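Local coordinates for tumor necrosis factor receptor superfamily member 16 (Rattus norvegicus, PDB 4F42), which probably relays neurotrophin signals inside the cell through its death domain, as the low-affinity nerve growth factor receptor p75NTR, at residues S6-L10 and T11-E15; A54-G57 and A58-S61. One frame throughout, in Å; residues are numbered along the deposited sequence.

Contact 1 (S6-L10 and T11-E15); sequences SSLPL and TKREE. With MNB (5-mercapto-2-nitro-benzoic acid), chain C; MNB (5-mercapto-2-nitro-benzoic acid), chain B.
The start of helix 10-19 is fastened here to the loop before it, and Leu8 and Lys12 line one pocket for 5-mercapto-2-nitro-benzoic acid. Pro9 holds the N-cap position. Arg13 N donates to Pro9 O over 3.1 Å (171° at the hydrogen), and Glu14 N to Leu10 O over 2.8 Å. The Arg13 side chain turns back along the loop and bends at chi3 (-75°), which brings Arg13 NE to Leu8 O at 3.2 Å, above the carbonyl plane. Leu10 CA lies over one face of the guanidinium, toward its rim, and Leu10 CD1 is 3.9 Å from Arg13 NH2. Lys12 leaves the helix at about a right angle to Arg13, extended beyond CG. Lys12 CD passes Pro9 CG at 3.8 Å, and the Leu8 side chain crosses that of Lys12 about as steeply, CD2 nearest. Lys12 NZ reaches the carboxylate of the chain C ligand, with 3.1 Å to O11 and a weaker bond to O12. Leu10 CG rests against Glu14 CD; Glu14 OE1 forms a salt bridge with Arg50, and Glu14 borders the chain B ligand. The Arg13 bond ties the loop to the first turn, while the Lys12 ammonium probably helps offset the ligand's negative charge.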
loop_
_atom_site.group_PDB
_atom_site.type_symbol
_atom_site.label_atom_id
_atom_site.label_comp_id
_atom_site.label_asym_id
_atom_site.label_seq_id
_atom_site.Cartn_x
_atom_site.Cartn_y
_atom_site.Cartn_z
ATOM N N SER A 6 1.936 -9.500 -2.186
ATOM C CA SER A 6 1.107 -10.508 -1.519
ATOM C C SER A 6 1.872 -11.707 -0.957
ATOM O O SER A 6 1.342 -12.429 -0.123
ATOM C CB SER A 6 -0.005 -10.999 -2.464
ATOM O OG SER A 6 0.512 -11.756 -3.552
ATOM N N SER A 7 3.104 -11.912 -1.421
ATOM C CA SER A 7 3.946 -13.038 -0.999
ATOM C C SER A 7 4.784 -12.740 0.235
ATOM O O SER A 7 5.342 -13.656 0.839
ATOM C CB SER A 7 4.878 -13.459 -2.137
ATOM O OG SER A 7 4.132 -13.943 -3.240
ATOM N N LEU A 8 4.897 -11.465 0.594
ATOM C CA LEU A 8 5.623 -11.074 1.797
ATOM C C LEU A 8 5.021 -11.730 3.039
ATOM O O LEU A 8 3.818 -11.981 3.092
ATOM C CB LEU A 8 5.642 -9.551 1.950
ATOM C CG LEU A 8 6.355 -8.745 0.858
ATOM C CD1 LEU A 8 6.066 -7.251 1.021
ATOM C CD2 LEU A 8 7.858 -9.026 0.847
ATOM N N PRO A 9 5.861 -12.044 4.035
ATOM C CA PRO A 9 5.290 -12.614 5.252
ATOM C C PRO A 9 4.384 -11.616 5.964
ATOM O O PRO A 9 4.631 -10.413 5.910
ATOM C CB PRO A 9 6.519 -12.933 6.114
ATOM C CG PRO A 9 7.668 -12.254 5.468
ATOM C CD PRO A 9 7.328 -12.138 4.016
ATOM N N LEU A 10 3.340 -12.111 6.621
ATOM C CA LEU A 10 2.430 -11.254 7.373
ATOM C C LEU A 10 3.184 -10.211 8.202
ATOM O O LEU A 10 2.766 -9.048 8.293
ATOM C CB LEU A 10 1.543 -12.111 8.283
ATOM C CG LEU A 10 0.452 -11.458 9.135
ATOM C CD1 LEU A 10 -0.729 -10.971 8.289
ATOM C CD2 LEU A 10 -0.009 -12.465 10.169
ATOM N N THR A 11 4.302 -10.638 8.791
ATOM C CA THR A 11 5.097 -9.784 9.680
ATOM C C THR A 11 5.634 -8.507 8.990
ATOM O O THR A 11 5.589 -7.416 9.579
ATOM C CB THR A 11 6.220 -10.589 10.403
ATOM O OG1 THR A 11 6.848 -9.753 11.379
ATOM C CG2 THR A 11 7.278 -11.137 9.416
ATOM N N LYS A 12 6.099 -8.652 7.746
ATOM C CA LYS A 12 6.514 -7.520 6.914
ATOM C C LYS A 12 5.317 -6.678 6.486
ATOM O O LYS A 12 5.352 -5.453 6.564
ATOM C CB LYS A 12 7.291 -7.997 5.681
ATOM C CG LYS A 12 8.766 -8.372 5.937
ATOM C CD LYS A 12 9.404 -8.989 4.667
ATOM C CE LYS A 12 10.786 -9.646 4.897
ATOM N NZ LYS A 12 11.480 -9.979 3.599
ATOM N N ARG A 13 4.248 -7.338 6.050
ATOM C CA ARG A 13 3.048 -6.631 5.609
ATOM C C ARG A 13 2.395 -5.788 6.706
ATOM O O ARG A 13 1.888 -4.698 6.430
ATOM C CB ARG A 13 2.053 -7.583 4.951
ATOM C CG ARG A 13 2.530 -8.048 3.582
ATOM C CD ARG A 13 1.467 -8.784 2.808
ATOM N NE ARG A 13 1.251 -10.131 3.321
ATOM C CZ ARG A 13 0.249 -10.483 4.121
ATOM N NH1 ARG A 13 -0.650 -9.582 4.508
ATOM N NH2 ARG A 13 0.148 -11.744 4.533
ATOM N N GLU A 14 2.439 -6.263 7.945
ATOM C CA GLU A 14 1.937 -5.465 9.064
ATOM C C GLU A 14 2.815 -4.236 9.405
ATOM O O GLU A 14 2.313 -3.253 9.946
ATOM C CB GLU A 14 1.619 -6.341 10.288
ATOM C CG GLU A 14 0.366 -7.231 10.067
ATOM C CD GLU A 14 -0.116 -7.978 11.322
ATOM O OE1 GLU A 14 -1.350 -8.147 11.481
ATOM O OE2 GLU A 14 0.735 -8.407 12.141
ATOM N N GLU A 15 4.107 -4.282 9.068
ATOM C CA GLU A 15 4.963 -3.091 9.167
ATOM C C GLU A 15 4.546 -2.059 8.110
ATOM O O GLU A 15 4.316 -0.890 8.419
ATOM C CB GLU A 15 6.448 -3.446 9.002
ATOM C CG GLU A 15 7.084 -4.218 10.169
ATOM C CD GLU A 15 8.391 -4.936 9.763
ATOM O OE1 GLU A 15 9.112 -4.431 8.852
ATOM O OE2 GLU A 15 8.694 -6.008 10.356
HETATM C C6 MNB C . 13.040 -4.461 1.681
HETATM C C1 MNB C . 11.992 -5.214 2.206
HETATM C C2 MNB C . 10.661 -4.555 2.432
HETATM C C3 MNB C . 10.518 -3.210 2.096
HETATM C C4 MNB C . 11.594 -2.508 1.577
HETATM C C5 MNB C . 12.830 -3.117 1.373
HETATM S S5 MNB C . 14.085 -2.179 0.728
HETATM C C10 MNB C . 12.243 -6.655 2.541
HETATM O O12 MNB C . 12.707 -6.909 3.669
HETATM O O11 MNB C . 11.997 -7.559 1.710
HETATM N N7 MNB C . 9.540 -5.233 2.949
HETATM O O9 MNB C . 8.561 -4.610 3.327
HETATM O O8 MNB C . 9.507 -6.452 3.009
HETATM C C6 MNB B . -5.053 -1.692 11.726
HETATM C C1 MNB B . -3.665 -1.596 11.736
HETATM C C2 MNB B . -2.834 -2.748 11.244
HETATM C C3 MNB B . -3.511 -3.883 10.790
HETATM C C4 MNB B . -4.905 -3.924 10.803
HETATM C C5 MNB B . -5.668 -2.847 11.261
HETATM S S5 MNB B . -7.366 -2.954 11.276
HETATM C C10 MNB B . -3.082 -0.316 12.250
HETATM O O12 MNB B . -2.370 -0.339 13.275
HETATM O O11 MNB B . -3.343 0.746 11.643
HETATM N N7 MNB B . -1.413 -2.738 11.222
HETATM O O9 MNB B . -0.762 -3.785 11.167
HETATM O O8 MNB B . -0.801 -1.685 11.263
#

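Contact 2 (A54-G57 and A58-S61); sequences ASWG and AQDS
Two successive backbone bonds carry the chain out of helix 48-56: Ala58 N donates to Ser55 O over 3.1 Å, and Gln59 N donates to Trp56 O over 3.2 Å, closing a type I beta turn from Trp56 to Gln59. Each bond joins residues three apart in sequence. In both, the donor stands above the carbonyl plane. Ala58 CB also comes close to Ser55 O, at 3.2 Å, so the methyl sits beside the same carbonyl oxygen that accepts the bond.

The main side-chain meeting is between Trp56 and Gln59. With chi1 at 175° the indole swings away from the Trp56 N, which brings CD1 and NE1 toward the Gln59 amide. Gln59 bends at chi2 and folds back over the turn. Gln59 OE1 lies 3.5 Å from Trp56 CD1 and 3.6 Å from Trp56 NE1. The two side chains cross at about a right angle, with the amide and ring planes 68° apart. Gln59 CG packs on Trp56 O at 3.4 Å. OE1 is also near that oxygen, but both are acceptors and do not bond.

Outside the turn, the buried indole touches Tyr5, Tyr34 and Ala62, while Ser55 OG is hydrogen-bonded to Tyr34 OH. These contacts join the end of the helix to the loops of Tyr5 and Tyr34 and to Ala62 further along its own loop. The chemistry of the turn therefore rests on its two backbone bonds. The Gln59 amide merely brushes the indole, mainly through OE1, and the nearness of OE1 to Trp56 O is probably mildly unfavourable.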
loop_
_atom_site.group_PDB
_atom_site.type_symbol
_atom_site.label_atom_id
_atom_site.label_comp_id
_atom_site.label_asym_id
_atom_site.label_seq_id
_atom_site.Cartn_x
_atom_site.Cartn_y
_atom_site.Cartn_z
ATOM N N ALA A 54 -4.682 -5.871 -0.439
ATOM C CA ALA A 54 -5.132 -7.210 -0.832
ATOM C C ALA A 54 -5.802 -7.169 -2.197
ATOM O O ALA A 54 -5.622 -8.076 -3.012
ATOM C CB ALA A 54 -6.093 -7.770 0.197
ATOM N N SER A 55 -6.586 -6.119 -2.427
ATOM C CA SER A 55 -7.227 -5.880 -3.714
ATOM C C SER A 55 -6.165 -5.561 -4.771
ATOM O O SER A 55 -6.060 -6.272 -5.775
ATOM C CB SER A 55 -8.252 -4.746 -3.593
ATOM O OG SER A 55 -8.576 -4.194 -4.859
ATOM N N TRP A 56 -5.382 -4.504 -4.533
ATOM C CA TRP A 56 -4.263 -4.121 -5.408
ATOM C C TRP A 56 -3.335 -5.311 -5.688
ATOM O O TRP A 56 -3.016 -5.605 -6.841
ATOM C CB TRP A 56 -3.472 -2.954 -4.789
ATOM C CG TRP A 56 -2.234 -2.581 -5.556
ATOM C CD1 TRP A 56 -2.178 -1.908 -6.752
ATOM C CD2 TRP A 56 -0.877 -2.864 -5.192
ATOM N NE1 TRP A 56 -0.875 -1.757 -7.148
ATOM C CE2 TRP A 56 -0.054 -2.336 -6.213
ATOM C CE3 TRP A 56 -0.276 -3.508 -4.106
ATOM C CZ2 TRP A 56 1.346 -2.434 -6.172
ATOM C CZ3 TRP A 56 1.110 -3.610 -4.066
ATOM C CH2 TRP A 56 1.907 -3.074 -5.089
ATOM N N GLY A 57 -2.939 -5.996 -4.615
ATOM C CA GLY A 57 -2.015 -7.127 -4.662
ATOM C C GLY A 57 -2.458 -8.301 -5.508
ATOM O O GLY A 57 -1.655 -9.197 -5.803
ATOM N N ALA A 58 -3.732 -8.296 -5.901
ATOM C CA ALA A 58 -4.288 -9.349 -6.757
ATOM C C ALA A 58 -3.657 -9.378 -8.155
ATOM O O ALA A 58 -3.500 -10.460 -8.737
ATOM C CB ALA A 58 -5.808 -9.226 -6.856
ATOM N N GLN A 59 -3.298 -8.204 -8.685
ATOM C CA GLN A 59 -2.674 -8.101 -10.014
ATOM C C GLN A 59 -1.269 -8.694 -10.016
ATOM O O GLN A 59 -0.656 -8.869 -8.958
ATOM C CB GLN A 59 -2.595 -6.649 -10.477
ATOM C CG GLN A 59 -3.823 -5.805 -10.180
ATOM C CD GLN A 59 -3.467 -4.348 -9.918
ATOM O OE1 GLN A 59 -2.343 -4.033 -9.505
ATOM N NE2 GLN A 59 -4.423 -3.451 -10.152
ATOM N N ASP A 60 -0.750 -8.985 -11.210
ATOM C CA ASP A 60 0.581 -9.577 -11.322
ATOM C C ASP A 60 1.703 -8.540 -11.283
ATOM O O ASP A 60 2.868 -8.878 -11.058
ATOM C CB ASP A 60 0.696 -10.439 -12.579
ATOM C CG ASP A 60 1.519 -11.702 -12.343
ATOM O OD1 ASP A 60 1.679 -12.106 -11.157
ATOM O OD2 ASP A 60 2.002 -12.292 -13.345
ATOM N N SER A 61 1.344 -7.280 -11.503
ATOM C CA SER A 61 2.299 -6.184 -11.456
ATOM C C SER A 61 2.338 -5.499 -10.078
ATOM O O SER A 61 2.934 -4.430 -9.922
ATOM C CB SER A 61 1.946 -5.162 -12.534
ATOM O OG SER A 61 0.585 -4.791 -12.402
#

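Contact 1 comes first along the chain and contact 2 follows it, each formed within one continuous run of residues. They mark different helix ends of one all-helical death domain: residues 6-15 enter helix 10-19, and residues 54-61 leave helix 48-56 for the loop before helix 64-73. Their centres are about 14 Å apart. They meet where Ser6 OG packs near Gly57 O at 4.0 Å, so the N-terminal loop passes beside the turn. Helices 10-19 and 48-56 are neighbours in the fold, with the Glu14 pair as a tie between them.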